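Local coordinates for protein Ifi204 (Mus musculus domesticus, PDB 5YZW) that acts as an interferon-inducible DNA sensor of the PYHIN family, recognising DNA through its HIN domains, probably in innate immune defence, at residues L125-K129 / C160-L166. Coordinates in Å, arbitrary orientation, origin at the centre of the assembly. Residues are numbered along the deposited sequence.
Sequences LVNKK and CEPGSKL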
loop_
_atom_site.group_PDB
_atom_site.type_symbol
_atom_site.label_atom_id
_atom_site.label_comp_id
_atom_site.label_asym_id
_atom_site.label_seq_id
_atom_site.Cartn_x
_atom_site.Cartn_y
_atom_site.Cartn_z
ATOM N N LEU A 125 8.756 -6.313 11.913
ATOM C CA LEU A 125 9.114 -6.003 13.293
ATOM C C LEU A 125 10.265 -5.010 13.315
ATOM O O LEU A 125 11.255 -5.186 12.597
ATOM C CB LEU A 125 9.510 -7.271 14.054
ATOM C CG LEU A 125 8.400 -8.278 14.365
ATOM C CD1 LEU A 125 8.304 -9.347 13.280
ATOM C CD2 LEU A 125 8.632 -8.909 15.739
ATOM N N VAL A 126 10.130 -3.971 14.134
ATOM C CA VAL A 126 11.170 -2.960 14.296
ATOM C C VAL A 126 12.072 -3.356 15.455
ATOM O O VAL A 126 11.593 -3.821 16.493
ATOM C CB VAL A 126 10.546 -1.571 14.529
ATOM C CG1 VAL A 126 11.601 -0.479 14.389
ATOM C CG2 VAL A 126 9.371 -1.345 13.571
ATOM N N ASN A 127 13.380 -3.162 15.291
ATOM C CA ASN A 127 14.328 -3.515 16.338
ATOM C C ASN A 127 15.217 -2.364 16.786
ATOM O O ASN A 127 15.889 -2.496 17.815
ATOM C CB ASN A 127 15.205 -4.698 15.891
ATOM C CG ASN A 127 15.993 -4.408 14.621
ATOM O OD1 ASN A 127 16.625 -3.361 14.484
ATOM N ND2 ASN A 127 15.960 -5.352 13.682
ATOM N N LYS A 128 15.255 -1.256 16.052
ATOM C CA LYS A 128 16.039 -0.099 16.456
ATOM C C LYS A 128 15.395 1.153 15.883
ATOM O O LYS A 128 14.800 1.121 14.804
ATOM C CB LYS A 128 17.501 -0.216 15.997
ATOM C CG LYS A 128 18.389 0.929 16.485
ATOM C CD LYS A 128 19.746 0.960 15.793
ATOM C CE LYS A 128 20.432 -0.397 15.828
ATOM N NZ LYS A 128 21.885 -0.273 16.172
ATOM N N LYS A 129 15.494 2.250 16.629
ATOM C CA LYS A 129 15.025 3.555 16.186
ATOM C C LYS A 129 16.116 4.582 16.444
ATOM O O LYS A 129 16.699 4.608 17.533
ATOM C CB LYS A 129 13.734 3.953 16.907
ATOM C CG LYS A 129 13.269 5.383 16.661
ATOM C CD LYS A 129 11.909 5.633 17.336
ATOM C CE LYS A 129 11.555 7.118 17.378
ATOM N NZ LYS A 129 10.169 7.399 17.855
ATOM N N CYS A 160 6.150 5.322 17.102
ATOM C CA CYS A 160 6.644 3.966 16.933
ATOM C C CYS A 160 7.989 3.854 17.621
ATOM O O CYS A 160 8.889 4.657 17.359
ATOM C CB CYS A 160 6.778 3.595 15.457
ATOM S SG CYS A 160 7.351 1.900 15.198
ATOM N N GLU A 161 8.116 2.870 18.496
ATOM C CA GLU A 161 9.375 2.573 19.149
ATOM C C GLU A 161 9.732 1.107 18.930
ATOM O O GLU A 161 8.883 0.313 18.497
ATOM C CB GLU A 161 9.307 2.917 20.647
ATOM C CG GLU A 161 8.777 4.324 20.907
ATOM C CD GLU A 161 9.888 5.371 20.933
ATOM O OE1 GLU A 161 11.024 5.026 21.319
ATOM O OE2 GLU A 161 9.635 6.534 20.550
ATOM N N PRO A 162 11.002 0.733 19.144
ATOM C CA PRO A 162 11.405 -0.668 18.949
ATOM C C PRO A 162 10.520 -1.626 19.735
ATOM O O PRO A 162 10.046 -1.311 20.826
ATOM C CB PRO A 162 12.854 -0.692 19.456
ATOM C CG PRO A 162 13.358 0.676 19.157
ATOM C CD PRO A 162 12.173 1.605 19.375
ATOM N N GLY A 163 10.290 -2.805 19.158
ATOM C CA GLY A 163 9.315 -3.736 19.678
ATOM C C GLY A 163 7.944 -3.632 19.047
ATOM O O GLY A 163 7.124 -4.547 19.218
ATOM N N SER A 164 7.663 -2.547 18.335
ATOM C CA SER A 164 6.401 -2.415 17.630
ATOM C C SER A 164 6.479 -3.113 16.273
ATOM O O SER A 164 7.561 -3.311 15.705
ATOM C CB SER A 164 6.038 -0.940 17.450
ATOM O OG SER A 164 5.869 -0.306 18.705
ATOM N N LYS A 165 5.314 -3.508 15.766
ATOM C CA LYS A 165 5.202 -4.073 14.427
ATOM C C LYS A 165 4.616 -3.026 13.486
ATOM O O LYS A 165 3.612 -2.379 13.806
ATOM C CB LYS A 165 4.346 -5.340 14.413
ATOM C CG LYS A 165 4.875 -6.395 13.444
ATOM C CD LYS A 165 3.860 -7.494 13.196
ATOM C CE LYS A 165 4.373 -8.507 12.183
ATOM N NZ LYS A 165 3.289 -9.447 11.774
ATOM N N LEU A 166 5.245 -2.874 12.326
ATOM C CA LEU A 166 4.991 -1.772 11.413
ATOM C C LEU A 166 4.362 -2.283 10.125
ATOM O O LEU A 166 4.923 -3.162 9.461
ATOM C CB LEU A 166 6.292 -1.048 11.093
ATOM C CG LEU A 166 6.437 0.335 11.696
ATOM C CD1 LEU A 166 7.667 0.980 11.100
ATOM C CD2 LEU A 166 5.192 1.138 11.419
#
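The side chain of Lys129 reaches across to two groups of the neighbouring loop: extended, all four chi angles t, it brings NZ 2.9 Å from OE2 of Glu161 in a salt bridge and donates a hydrogen bond to O of Cys160 at 3.1 Å. A long chain with a charged end suits this double role. Pro162 packs against the same residue, its CD 3.7 Å from CB of Lys129, and fills the second position of the type II turn from Glu161 to Ser164, where its ring-fixed phi (-53°) fits. Gly163 takes the third, where positive phi would jam a CB against the preceding carbonyl. Ser164 closes the turn, its N and OG each 3.1 Å from O of Glu161. The turn leads into strand 165-169, which pairs antiparallel with strand 119-132 in the curled sheet of the second OB fold; Leu125 and Lys165 form a non-hydrogen-bonded pair, their CG atoms 4.1 Å apart. Two nearly straight hydrogen bonds, both 3.1 Å, secure the junction, from N of Val126 to O of Ser164 and from N of Gly163 to O of Val126. CG2 of Val126 turns inward, 3.8 Å from CD1 of Leu166 and 4.2 Å from SG of Cys160, beside Tyr138.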